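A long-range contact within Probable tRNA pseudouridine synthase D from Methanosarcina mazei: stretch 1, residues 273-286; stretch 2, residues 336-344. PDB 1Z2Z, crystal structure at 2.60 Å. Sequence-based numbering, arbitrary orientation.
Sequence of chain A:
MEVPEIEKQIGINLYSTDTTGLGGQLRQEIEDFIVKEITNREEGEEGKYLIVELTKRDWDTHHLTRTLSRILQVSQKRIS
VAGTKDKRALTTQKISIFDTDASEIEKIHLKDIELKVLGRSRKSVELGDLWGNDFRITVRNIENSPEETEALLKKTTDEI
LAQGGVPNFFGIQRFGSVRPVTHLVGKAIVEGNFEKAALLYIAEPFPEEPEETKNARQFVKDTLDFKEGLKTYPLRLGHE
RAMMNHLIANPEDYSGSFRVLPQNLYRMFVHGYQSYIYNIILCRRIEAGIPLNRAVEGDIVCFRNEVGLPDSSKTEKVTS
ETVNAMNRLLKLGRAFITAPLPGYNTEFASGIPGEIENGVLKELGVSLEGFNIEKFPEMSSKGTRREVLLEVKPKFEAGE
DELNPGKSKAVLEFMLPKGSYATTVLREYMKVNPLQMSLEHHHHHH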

# COMPACT_ATOMS: atom_id res chain seq x y z
N TYR A 273 -4.57 8.88 9.14
CA TYR A 273 -4.50 8.90 10.60
C TYR A 273 -5.09 7.65 11.19
O TYR A 273 -4.72 7.23 12.29
CB TYR A 273 -5.24 10.11 11.17
CG TYR A 273 -5.12 10.23 12.68
CD1 TYR A 273 -3.87 10.23 13.30
CD2 TYR A 273 -6.25 10.39 13.48
CE1 TYR A 273 -3.75 10.39 14.68
CE2 TYR A 273 -6.14 10.55 14.86
CZ TYR A 273 -4.89 10.55 15.45
OH TYR A 273 -4.78 10.72 16.82
N GLN A 274 -6.04 7.05 10.47
CA GLN A 274 -6.67 5.82 10.90
C GLN A 274 -5.73 4.67 10.68
O GLN A 274 -5.56 3.80 11.53
CB GLN A 274 -7.95 5.57 10.12
CG GLN A 274 -9.13 6.33 10.66
CD GLN A 274 -10.40 6.04 9.91
OE1 GLN A 274 -11.47 6.49 10.30
NE2 GLN A 274 -10.29 5.29 8.82
N SER A 275 -5.11 4.67 9.50
CA SER A 275 -4.16 3.63 9.17
C SER A 275 -3.02 3.70 10.18
O SER A 275 -2.48 2.68 10.60
CB SER A 275 -3.67 3.83 7.74
OG SER A 275 -4.76 3.73 6.85
N TYR A 276 -2.68 4.91 10.59
CA TYR A 276 -1.63 5.11 11.57
C TYR A 276 -1.97 4.37 12.86
O TYR A 276 -1.23 3.49 13.31
CB TYR A 276 -1.49 6.59 11.86
CG TYR A 276 -0.60 6.91 13.02
CD1 TYR A 276 0.78 6.72 12.94
CD2 TYR A 276 -1.13 7.43 14.20
CE1 TYR A 276 1.61 7.05 14.01
CE2 TYR A 276 -0.31 7.77 15.27
CZ TYR A 276 1.05 7.58 15.17
OH TYR A 276 1.85 7.93 16.24
N ILE A 277 -3.11 4.73 13.43
CA ILE A 277 -3.58 4.12 14.67
C ILE A 277 -3.67 2.61 14.50
O ILE A 277 -3.30 1.84 15.39
CB ILE A 277 -4.94 4.71 15.07
CG1 ILE A 277 -4.75 6.20 15.41
CG2 ILE A 277 -5.53 3.91 16.22
CD1 ILE A 277 -6.03 7.05 15.46
N TYR A 278 -4.14 2.19 13.34
CA TYR A 278 -4.26 0.78 13.08
C TYR A 278 -2.89 0.06 13.17
O TYR A 278 -2.80 -1.05 13.69
CB TYR A 278 -4.92 0.57 11.71
CG TYR A 278 -4.74 -0.81 11.18
CD1 TYR A 278 -3.56 -1.19 10.57
CD2 TYR A 278 -5.75 -1.74 11.29
CE1 TYR A 278 -3.39 -2.47 10.07
CE2 TYR A 278 -5.60 -3.02 10.79
CZ TYR A 278 -4.41 -3.38 10.18
OH TYR A 278 -4.27 -4.64 9.65
N ASN A 279 -1.83 0.70 12.68
CA ASN A 279 -0.49 0.10 12.73
C ASN A 279 -0.06 -0.10 14.17
O ASN A 279 0.33 -1.19 14.57
CB ASN A 279 0.53 1.01 12.04
CG ASN A 279 0.51 0.86 10.53
OD1 ASN A 279 0.68 1.84 9.80
ND2 ASN A 279 0.33 -0.37 10.06
N ILE A 280 -0.12 0.97 14.94
CA ILE A 280 0.26 0.91 16.35
C ILE A 280 -0.43 -0.29 16.98
O ILE A 280 0.23 -1.18 17.53
CB ILE A 280 -0.19 2.18 17.07
CG1 ILE A 280 0.33 3.39 16.30
CG2 ILE A 280 0.35 2.19 18.47
CD1 ILE A 280 -0.05 4.69 16.91
N ILE A 281 -1.77 -0.31 16.88
CA ILE A 281 -2.58 -1.38 17.44
C ILE A 281 -2.09 -2.77 17.06
O ILE A 281 -1.96 -3.65 17.91
CB ILE A 281 -4.05 -1.25 17.02
CG1 ILE A 281 -4.69 -0.05 17.73
CG2 ILE A 281 -4.82 -2.55 17.32
CD1 ILE A 281 -6.05 0.35 17.20
N LEU A 282 -1.83 -2.97 15.77
CA LEU A 282 -1.36 -4.25 15.28
C LEU A 282 -0.06 -4.69 15.95
O LEU A 282 0.19 -5.88 16.13
CB LEU A 282 -1.16 -4.18 13.78
CG LEU A 282 -1.54 -5.47 13.05
CD1 LEU A 282 -1.35 -5.26 11.56
CD2 LEU A 282 -0.70 -6.65 13.55
N CYS A 283 0.76 -3.70 16.31
CA CYS A 283 2.05 -3.93 16.95
C CYS A 283 1.86 -4.31 18.40
O CYS A 283 2.32 -5.36 18.86
CB CYS A 283 2.90 -2.65 16.90
SG CYS A 283 3.49 -2.18 15.26
N ARG A 284 1.19 -3.41 19.13
CA ARG A 284 0.91 -3.62 20.54
C ARG A 284 0.36 -5.03 20.71
O ARG A 284 0.74 -5.74 21.64
CB ARG A 284 -0.12 -2.59 21.01
CG ARG A 284 0.12 -2.07 22.40
CD ARG A 284 1.44 -1.33 22.50
NE ARG A 284 1.38 0.02 21.94
CZ ARG A 284 2.45 0.78 21.73
NH1 ARG A 284 3.66 0.32 22.02
NH2 ARG A 284 2.32 2.01 21.22
N ARG A 285 -0.51 -5.45 19.80
CA ARG A 285 -1.07 -6.79 19.89
C ARG A 285 -0.01 -7.86 19.63
O ARG A 285 -0.09 -8.95 20.18
CB ARG A 285 -2.23 -6.96 18.91
CG ARG A 285 -2.93 -8.30 19.01
CD ARG A 285 -4.34 -8.19 18.47
NE ARG A 285 -5.10 -9.43 18.58
CZ ARG A 285 -4.73 -10.58 18.02
NH1 ARG A 285 -5.49 -11.65 18.17
NH2 ARG A 285 -3.62 -10.65 17.31
N ILE A 286 0.96 -7.55 18.77
CA ILE A 286 2.03 -8.49 18.47
C ILE A 286 2.95 -8.54 19.69
O ILE A 286 3.62 -9.54 19.93
CB ILE A 286 2.86 -8.07 17.22
CG1 ILE A 286 1.99 -8.18 15.96
CG2 ILE A 286 4.10 -8.95 17.09
CD1 ILE A 286 2.65 -7.64 14.69
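Stretch 2 336-344: FITAPLPGY

Residues 273-286 lie within a longer α-helix that begins before the stretch and continues beyond it. Its backbone is held by regular i to i+4 hydrogen bonds, such as Tyr 278 N to Gln 274 O (2.8 Å) and Arg 285 N to Ile 281 O (3.0 Å). Stretch 2 is extended: Phe 336 and Ile 337 belong to a β-strand, and the following residues, through Pro 342, keep the negative phi and positive psi angles of an open chain. Gly 343 departs from this pattern, with phi/psi of -158/-131°.

The extended segment runs along the helix in the opposite sense. Ile 337 lies near Arg 285, Ala 339 near Ile 281 and Tyr 278, and Pro 342 near Ile 277 and Gln 274, so that advancing along stretch 2 means moving back toward the start of stretch 1. The backbones come closest at Gln 274 and Leu 341, whose CA atoms are 5.3 Å apart. Together the two stretches bury 537 Å², and no clear hydrogen bond joins them; the contact rests mainly on packing.

Gln 274, Ile 277, Tyr 278, Ile 281 and Arg 285 all direct their CA-to-CB bonds toward stretch 2 and so form one face of the helix. At the far end of this face, the guanidinium of Arg 285 offers one of its faces to Ile 337, with NH1 3.6 Å from CG2, while its NH1 and NH2 are hydrogen-bonded elsewhere in the structure. Ala 339 points its methyl toward the helix, where CB lies 3.5 Å from Tyr 278 CE2 and 4.3 Å from Ile 281 CG2. The next residue, Pro 340, packs its ring against the end of Ile 281, with CG 3.5 Å from CD1, and its carbonyl oxygen lies near the plane of the Tyr 278 ring, at the edge.

Leu 341 leaves the backbone sideways, but the end of its side chain comes nearer the helix. Its CD2 reaches the main chain, 3.3 Å from Gln 274 O and 3.6 Å from Ser 275 N, and also approaches Gln 274 CB (3.5 Å) and Tyr 278 CB (3.8 Å). One methyl thus fits into the shallow space beside the helical backbone. Pro 342 completes the apolar contact, its CG 3.5 Å from Ile 277 CG2. At this end the Gln 274 side chain, with chi1 in the m well and chi2 in t, extends to the backbone of stretch 2.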

# COMPACT_ATOMS: atom_id res chain seq x y z
N PHE A 336 -11.16 -14.11 9.90
CA PHE A 336 -9.88 -13.42 10.07
C PHE A 336 -9.97 -12.48 11.27
O PHE A 336 -10.97 -11.79 11.43
CB PHE A 336 -9.55 -12.56 8.82
CG PHE A 336 -9.88 -13.22 7.51
CD1 PHE A 336 -11.19 -13.23 7.02
CD2 PHE A 336 -8.89 -13.88 6.78
CE1 PHE A 336 -11.50 -13.91 5.85
CE2 PHE A 336 -9.20 -14.55 5.61
CZ PHE A 336 -10.51 -14.57 5.14
N ILE A 337 -8.93 -12.46 12.10
CA ILE A 337 -8.91 -11.57 13.26
C ILE A 337 -8.76 -10.17 12.68
O ILE A 337 -7.94 -9.97 11.79
CB ILE A 337 -7.69 -11.88 14.20
CG1 ILE A 337 -7.77 -13.31 14.74
CG2 ILE A 337 -7.64 -10.89 15.34
CD1 ILE A 337 -9.08 -13.63 15.46
N THR A 338 -9.54 -9.21 13.15
CA THR A 338 -9.43 -7.87 12.60
C THR A 338 -8.99 -6.88 13.66
O THR A 338 -9.04 -7.17 14.86
CB THR A 338 -10.76 -7.40 12.01
OG1 THR A 338 -11.64 -7.01 13.07
CG2 THR A 338 -11.41 -8.53 11.22
N ALA A 339 -8.55 -5.71 13.21
CA ALA A 339 -8.11 -4.64 14.10
C ALA A 339 -8.94 -3.43 13.75
O ALA A 339 -9.39 -3.29 12.62
CB ALA A 339 -6.64 -4.36 13.88
N PRO A 340 -9.12 -2.51 14.69
CA PRO A 340 -9.91 -1.32 14.45
C PRO A 340 -9.29 -0.16 13.70
O PRO A 340 -8.13 0.17 13.88
CB PRO A 340 -10.32 -0.89 15.85
CG PRO A 340 -9.10 -1.21 16.63
CD PRO A 340 -8.72 -2.60 16.10
N LEU A 341 -10.10 0.45 12.84
CA LEU A 341 -9.67 1.63 12.11
C LEU A 341 -10.62 2.68 12.68
O LEU A 341 -11.63 3.04 12.07
CB LEU A 341 -9.86 1.44 10.60
CG LEU A 341 -8.63 0.99 9.79
CD1 LEU A 341 -9.03 0.51 8.41
CD2 LEU A 341 -7.67 2.15 9.66
N PRO A 342 -10.31 3.18 13.89
CA PRO A 342 -11.06 4.18 14.64
C PRO A 342 -11.86 5.23 13.84
O PRO A 342 -11.38 5.78 12.86
CB PRO A 342 -9.99 4.83 15.53
CG PRO A 342 -8.67 4.45 14.85
CD PRO A 342 -8.95 3.04 14.44
N GLY A 343 -13.09 5.48 14.30
CA GLY A 343 -13.99 6.44 13.69
C GLY A 343 -15.01 6.87 14.72
O GLY A 343 -14.64 7.22 15.84
N TYR A 344 -16.29 6.85 14.38
CA TYR A 344 -17.30 7.22 15.37
C TYR A 344 -18.37 6.14 15.42
O TYR A 344 -19.42 6.32 16.04
CB TYR A 344 -17.92 8.57 15.03
CG TYR A 344 -18.79 8.60 13.78
CD1 TYR A 344 -19.97 7.87 13.72
CD2 TYR A 344 -18.44 9.38 12.69
CE1 TYR A 344 -20.80 7.93 12.60
CE2 TYR A 344 -19.26 9.45 11.57
CZ TYR A 344 -20.44 8.72 11.53
OH TYR A 344 -21.27 8.81 10.44